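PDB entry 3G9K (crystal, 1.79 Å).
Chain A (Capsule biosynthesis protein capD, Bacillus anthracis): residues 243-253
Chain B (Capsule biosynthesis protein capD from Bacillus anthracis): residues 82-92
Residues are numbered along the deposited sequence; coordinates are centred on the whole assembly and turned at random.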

ATOM      1  N   VAL A 243     -14.014  -3.907  -1.025  1.00 22.97           N
ATOM      2  CA  VAL A 243     -15.213  -4.784  -0.967  1.00 23.74           C
ATOM      3  C   VAL A 243     -14.834  -6.260  -0.684  1.00 23.65           C
ATOM      4  O   VAL A 243     -15.402  -6.908   0.194  1.00 23.94           O
ATOM      5  N   THR A 244     -13.847  -6.765  -1.404  1.00 23.64           N
ATOM      6  CA  THR A 244     -13.388  -8.141  -1.237  1.00 23.53           C
ATOM      7  C   THR A 244     -12.864  -8.382   0.170  1.00 22.56           C
ATOM      8  O   THR A 244     -13.157  -9.390   0.766  1.00 23.13           O
ATOM      9  N   LEU A 245     -12.080  -7.447   0.696  1.00 22.54           N
ATOM     10  CA  LEU A 245     -11.517  -7.599   2.039  1.00 23.02           C
ATOM     11  C   LEU A 245     -12.612  -7.638   3.088  1.00 23.15           C
ATOM     12  O   LEU A 245     -12.613  -8.514   3.955  1.00 21.87           O
ATOM     13  N   LEU A 246     -13.575  -6.722   2.983  1.00 24.25           N
ATOM     14  CA  LEU A 246     -14.664  -6.647   3.960  1.00 24.83           C
ATOM     15  C   LEU A 246     -15.651  -7.845   3.904  1.00 24.94           C
ATOM     16  O   LEU A 246     -16.126  -8.317   4.929  1.00 24.63           O
ATOM     17  N   GLN A 247     -15.985  -8.282   2.701  1.00 24.82           N
ATOM     18  CA  GLN A 247     -16.683  -9.547   2.513  1.00 25.08           C
ATOM     19  C   GLN A 247     -15.998 -10.726   3.228  1.00 25.23           C
ATOM     20  O   GLN A 247     -16.660 -11.504   3.939  1.00 26.16           O
HETATM   21  N   MSE A 248     -14.713 -10.847   3.026  1.00 30.17           N
HETATM   22  CA  MSE A 248     -13.922 -11.897   3.665  1.00 30.15           C
HETATM   23  C   MSE A 248     -13.901 -11.783   5.192  1.00 30.41           C
HETATM   24  O   MSE A 248     -14.014 -12.793   5.889  1.00 30.32           O
ATOM     25  N   LEU A 249     -13.720 -10.563   5.699  1.00 23.60           N
ATOM     26  CA  LEU A 249     -13.788 -10.330   7.137  1.00 24.64           C
ATOM     27  C   LEU A 249     -15.161 -10.743   7.677  1.00 25.62           C
ATOM     28  O   LEU A 249     -15.237 -11.410   8.698  1.00 25.49           O
ATOM     29  N   LYS A 250     -16.225 -10.315   6.989  1.00 26.19           N
ATOM     30  CA  LYS A 250     -17.594 -10.601   7.425  1.00 27.10           C
ATOM     31  C   LYS A 250     -17.924 -12.098   7.315  1.00 27.69           C
ATOM     32  O   LYS A 250     -18.498 -12.673   8.249  1.00 27.41           O
ATOM     33  N   LEU A 251     -17.540 -12.723   6.206  1.00 27.84           N
ATOM     34  CA  LEU A 251     -17.567 -14.186   6.081  1.00 28.32           C
ATOM     35  C   LEU A 251     -16.826 -14.929   7.213  1.00 28.49           C
ATOM     36  O   LEU A 251     -17.336 -15.921   7.738  1.00 27.87           O
ATOM     37  N   ALA A 252     -15.618 -14.471   7.589  1.00 28.16           N
ATOM     38  CA  ALA A 252     -14.850 -15.116   8.657  1.00 28.75           C
ATOM     39  C   ALA A 252     -15.511 -14.944  10.028  1.00 29.17           C
ATOM     40  O   ALA A 252     -15.503 -15.862  10.847  1.00 29.28           O
ATOM     41  N   GLU A 253     -16.085 -13.764  10.275  1.00 30.31           N
ATOM     42  CA  GLU A 253     -16.891 -13.524  11.468  1.00 31.36           C
ATOM     43  C   GLU A 253     -18.081 -14.504  11.558  1.00 32.02           C
ATOM     44  O   GLU A 253     -18.278 -15.166  12.581  1.00 32.38           O
TER
ATOM     45  N   ILE B  82      -3.346  -9.533  -0.969  1.00 23.63           N
ATOM     46  CA  ILE B  82      -3.567  -8.537   0.071  1.00 22.67           C
ATOM     47  C   ILE B  82      -4.694  -8.895   1.027  1.00 23.12           C
ATOM     48  O   ILE B  82      -4.481  -8.898   2.242  1.00 21.13           O
ATOM     49  N   PRO B  83      -5.910  -9.150   0.504  1.00 22.66           N
ATOM     50  CA  PRO B  83      -6.985  -9.475   1.447  1.00 23.24           C
ATOM     51  C   PRO B  83      -6.838 -10.820   2.129  1.00 22.78           C
ATOM     52  O   PRO B  83      -7.349 -10.997   3.217  1.00 23.30           O
ATOM     53  N   GLN B  84      -6.107 -11.741   1.507  1.00 22.76           N
ATOM     54  CA  GLN B  84      -5.721 -13.004   2.181  1.00 23.81           C
ATOM     55  C   GLN B  84      -4.740 -12.799   3.311  1.00 22.21           C
ATOM     56  O   GLN B  84      -4.709 -13.560   4.240  1.00 22.10           O
ATOM     57  N   ILE B  85      -3.898 -11.779   3.186  1.00 21.18           N
ATOM     58  CA  ILE B  85      -2.991 -11.409   4.236  1.00 20.07           C
ATOM     59  C   ILE B  85      -3.722 -10.738   5.386  1.00 19.37           C
ATOM     60  O   ILE B  85      -3.533 -11.126   6.555  1.00 20.42           O
ATOM     61  N   LEU B  86      -4.587  -9.760   5.064  1.00 19.82           N
ATOM     62  CA  LEU B  86      -5.239  -8.958   6.087  1.00 19.41           C
ATOM     63  C   LEU B  86      -6.340  -9.669   6.869  1.00 19.46           C
ATOM     64  O   LEU B  86      -6.559  -9.358   8.043  1.00 17.71           O
ATOM     65  N   THR B  87      -7.062 -10.601   6.230  1.00 19.83           N
ATOM     66  CA  THR B  87      -8.250 -11.178   6.883  1.00 19.86           C
ATOM     67  C   THR B  87      -7.939 -11.989   8.148  1.00 19.49           C
ATOM     68  O   THR B  87      -8.527 -11.700   9.174  1.00 20.93           O
ATOM     69  N   PRO B  88      -7.001 -12.965   8.087  1.00 19.45           N
ATOM     70  CA  PRO B  88      -6.645 -13.679   9.311  1.00 19.61           C
ATOM     71  C   PRO B  88      -6.036 -12.747  10.388  1.00 19.37           C
ATOM     72  O   PRO B  88      -6.278 -12.926  11.577  1.00 19.60           O
ATOM     73  N   ILE B  89      -5.328 -11.709   9.967  1.00 18.86           N
ATOM     74  CA  ILE B  89      -4.764 -10.773  10.932  1.00 19.45           C
ATOM     75  C   ILE B  89      -5.861 -10.064  11.733  1.00 19.71           C
ATOM     76  O   ILE B  89      -5.877 -10.139  12.965  1.00 19.77           O
ATOM     77  N   LEU B  90      -6.791  -9.432  11.035  1.00 21.26           N
ATOM     78  CA  LEU B  90      -7.947  -8.752  11.658  1.00 22.36           C
ATOM     79  C   LEU B  90      -8.891  -9.728  12.399  1.00 23.32           C
ATOM     80  O   LEU B  90      -9.411  -9.395  13.470  1.00 23.81           O
ATOM     81  N   ASP B  91      -9.075 -10.937  11.863  1.00 24.87           N
ATOM     82  CA  ASP B  91      -9.879 -12.003  12.511  1.00 24.77           C
ATOM     83  C   ASP B  91      -9.315 -12.343  13.889  1.00 25.16           C
ATOM     84  O   ASP B  91     -10.033 -12.357  14.884  1.00 25.24           O
ATOM     85  N   LYS B  92      -8.020 -12.606  13.951  1.00 24.87           N
ATOM     86  CA  LYS B  92      -7.385 -12.898  15.233  1.00 25.19           C
ATOM     87  C   LYS B  92      -7.402 -11.690  16.195  1.00 24.88           C
ATOM     88  O   LYS B  92      -7.559 -11.854  17.419  1.00 24.84           O
TER

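A knob in knobs-into-holes packing need not be wholly apolar: a hydroxyl can be buried there when it has a hydrogen-bond partner, for instance a carbonyl of its own helix. The two CapD helices, crossing at -35° with axes 9.3 Å apart, illustrate the point. Thr87(B), which covers the most surface in this contact, points toward chain A and sits among Leu245(A), Met248(A), Leu249(A) and Ala252(A). In its m rotamer, OG1 donates a hydrogen bond to Pro83(B) O one turn back (2.9 Å), so the hydroxyl can lie against hydrocarbon: Thr87(B) OG1 is 3.5 Å from Met248(A) CB and 3.6 Å from Leu245(A) CD1.

Selenomethionine Met248(A), also directed toward its partner, adopts an m, t, p conformation that carries SE to 4.0 Å from Pro83(B) CB and CE to 3.7 Å from Pro83(B) O. Leu245(A) starts sideways, but its t, p rotamer brings CD2 to 3.9 Å from Leu86(B) CD1, while its CB packs 4.1 Å from Pro83(B) CB. One turn on, Leu249(A) (m, t) repeats the theme, with CD2 3.5 Å from Leu90(B) CB.

No direct hydrogen bond joins the stretches. Instead, a water bridges them at the end of the contact, donating to Ala252(A) O (2.9 Å) and to Asp91(B) OD1 (2.5 Å).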

ATOM      1  CB  VAL A 243     -16.073  -4.704  -2.247  1.00 24.12           C
ATOM      2  CG1 VAL A 243     -17.132  -5.824  -2.238  1.00 23.36           C
ATOM      3  CG2 VAL A 243     -16.728  -3.310  -2.397  1.00 27.09           C
ATOM      4  CB  THR A 244     -12.313  -8.482  -2.273  1.00 22.99           C
ATOM      5  OG1 THR A 244     -12.837  -8.269  -3.586  1.00 26.90           O
ATOM      6  CG2 THR A 244     -11.855  -9.937  -2.152  1.00 24.76           C
ATOM      7  CB  LEU A 245     -10.549  -6.444   2.336  1.00 22.95           C
ATOM      8  CG  LEU A 245     -10.116  -6.255   3.785  1.00 23.22           C
ATOM      9  CD1 LEU A 245      -9.549  -7.533   4.419  1.00 25.48           C
ATOM     10  CD2 LEU A 245      -9.096  -5.096   3.818  1.00 24.00           C
ATOM     11  CB  LEU A 246     -15.457  -5.351   3.753  1.00 25.56           C
ATOM     12  CG  LEU A 246     -15.889  -4.557   4.982  1.00 28.31           C
ATOM     13  CD1 LEU A 246     -16.952  -3.523   4.609  1.00 25.86           C
ATOM     14  CD2 LEU A 246     -16.265  -5.388   6.177  1.00 26.45           C
ATOM     15  CB  GLN A 247     -16.786  -9.874   1.018  1.00 24.82           C
ATOM     16  CG  GLN A 247     -17.744  -8.988   0.261  1.00 26.18           C
ATOM     17  CD  GLN A 247     -17.721  -9.241  -1.238  1.00 26.62           C
ATOM     18  OE1 GLN A 247     -16.773  -9.835  -1.771  1.00 26.43           O
ATOM     19  NE2 GLN A 247     -18.792  -8.801  -1.936  1.00 29.68           N
HETATM   20  CB  MSE A 248     -12.501 -11.924   3.112  1.00 29.38           C
HETATM   21  CG  MSE A 248     -12.384 -12.500   1.713  1.00 28.37           C
HETATM   22 SE   MSE A 248     -10.597 -12.581   1.019  0.50 22.78          SE
HETATM   23  CE  MSE A 248      -9.745 -13.637   2.385  1.00 28.00           C
ATOM     24  CB  LEU A 249     -13.522  -8.862   7.479  1.00 24.50           C
ATOM     25  CG  LEU A 249     -12.088  -8.329   7.256  1.00 23.97           C
ATOM     26  CD1 LEU A 249     -12.084  -6.812   7.394  1.00 23.29           C
ATOM     27  CD2 LEU A 249     -11.048  -8.970   8.228  1.00 22.44           C
ATOM     28  CB  LYS A 250     -18.589  -9.740   6.671  1.00 27.89           C
ATOM     29  CG  LYS A 250     -18.522  -8.272   7.040  1.00 26.86           C
ATOM     30  CD  LYS A 250     -19.581  -7.480   6.310  1.00 27.81           C
ATOM     31  CE  LYS A 250     -20.966  -7.693   6.946  1.00 28.66           C
ATOM     32  NZ  LYS A 250     -21.166  -6.955   8.228  1.00 29.20           N
ATOM     33  CB  LEU A 251     -17.025 -14.611   4.711  1.00 28.85           C
ATOM     34  CG  LEU A 251     -17.989 -14.414   3.516  1.00 29.62           C
ATOM     35  CD1 LEU A 251     -17.277 -14.476   2.152  1.00 30.09           C
ATOM     36  CD2 LEU A 251     -19.110 -15.476   3.603  1.00 31.91           C
ATOM     37  CB  ALA A 252     -13.398 -14.592   8.667  1.00 27.52           C
ATOM     38  CB  GLU A 253     -17.425 -12.093  11.468  1.00 31.06           C
ATOM     39  CG  GLU A 253     -18.416 -11.801  12.589  1.00 31.22           C
ATOM     40  CD  GLU A 253     -18.717 -10.336  12.772  1.00 32.67           C
ATOM     41  OE1 GLU A 253     -18.497  -9.532  11.816  1.00 34.25           O
ATOM     42  OE2 GLU A 253     -19.198  -9.999  13.876  1.00 31.78           O
TER
ATOM     43  CB  ILE B  82      -3.752  -7.127  -0.519  1.00 22.72           C
ATOM     44  CG1 ILE B  82      -2.379  -6.576  -0.999  1.00 20.68           C
ATOM     45  CG2 ILE B  82      -4.385  -6.193   0.544  1.00 23.38           C
ATOM     46  CD1 ILE B  82      -2.468  -5.275  -1.821  1.00 21.40           C
ATOM     47  CB  PRO B  83      -8.234  -9.418   0.601  1.00 23.15           C
ATOM     48  CG  PRO B  83      -7.788  -9.663  -0.754  1.00 25.31           C
ATOM     49  CD  PRO B  83      -6.394  -9.105  -0.880  1.00 23.42           C
ATOM     50  CB  GLN B  84      -5.132 -13.990   1.185  1.00 24.35           C
ATOM     51  CG  GLN B  84      -6.182 -14.510   0.183  1.00 25.51           C
ATOM     52  CD  GLN B  84      -5.672 -15.716  -0.545  1.00 26.91           C
ATOM     53  OE1 GLN B  84      -5.370 -15.661  -1.738  1.00 34.43           O
ATOM     54  NE2 GLN B  84      -5.500 -16.789   0.183  1.00 27.31           N
ATOM     55  CB  ILE B  85      -1.869 -10.499   3.657  1.00 19.66           C
ATOM     56  CG1 ILE B  85      -0.972 -11.331   2.714  1.00 19.92           C
ATOM     57  CG2 ILE B  85      -1.050  -9.836   4.769  1.00 19.17           C
ATOM     58  CD1 ILE B  85      -0.233 -10.541   1.668  1.00 19.33           C
ATOM     59  CB  LEU B  86      -5.762  -7.638   5.495  1.00 19.12           C
ATOM     60  CG  LEU B  86      -4.657  -6.628   5.095  1.00 18.74           C
ATOM     61  CD1 LEU B  86      -5.209  -5.456   4.285  1.00 19.13           C
ATOM     62  CD2 LEU B  86      -3.851  -6.121   6.333  1.00 16.79           C
ATOM     63  CB  THR B  87      -9.132 -11.963   5.890  1.00 19.16           C
ATOM     64  OG1 THR B  87      -9.632 -11.059   4.932  1.00 19.33           O
ATOM     65  CG2 THR B  87     -10.301 -12.680   6.585  1.00 19.27           C
ATOM     66  CB  PRO B  88      -5.655 -14.746   8.839  1.00 20.06           C
ATOM     67  CG  PRO B  88      -5.738 -14.797   7.373  1.00 20.38           C
ATOM     68  CD  PRO B  88      -6.244 -13.460   6.924  1.00 19.54           C
ATOM     69  CB  ILE B  89      -3.818  -9.766  10.246  1.00 19.01           C
ATOM     70  CG1 ILE B  89      -2.548 -10.501   9.774  1.00 18.56           C
ATOM     71  CG2 ILE B  89      -3.495  -8.645  11.228  1.00 19.34           C
ATOM     72  CD1 ILE B  89      -1.626  -9.653   8.904  1.00 19.12           C
ATOM     73  CB  LEU B  90      -8.695  -7.908  10.601  1.00 22.42           C
ATOM     74  CG  LEU B  90      -7.904  -6.646  10.186  1.00 23.44           C
ATOM     75  CD1 LEU B  90      -8.477  -5.950   8.971  1.00 20.90           C
ATOM     76  CD2 LEU B  90      -7.809  -5.677  11.380  1.00 22.09           C
ATOM     77  CB  ASP B  91      -9.882 -13.286  11.663  1.00 25.40           C
ATOM     78  CG  ASP B  91     -10.664 -14.422  12.310  1.00 25.52           C
ATOM     79  OD1 ASP B  91     -11.873 -14.222  12.543  1.00 22.41           O
ATOM     80  OD2 ASP B  91     -10.071 -15.498  12.591  1.00 28.26           O
ATOM     81  CB  LYS B  92      -5.958 -13.404  15.008  1.00 25.62           C
ATOM     82  CG  LYS B  92      -5.876 -14.780  14.340  1.00 26.13           C
ATOM     83  CD  LYS B  92      -4.440 -15.203  14.086  1.00 26.84           C
ATOM     84  CE  LYS B  92      -4.274 -15.997  12.782  1.00 29.40           C
ATOM     85  NZ  LYS B  92      -2.846 -16.006  12.325  1.00 28.40           N
TER
HETATM   86  O   HOH W   1     -13.744 -15.810  13.097  1.00 37.02           O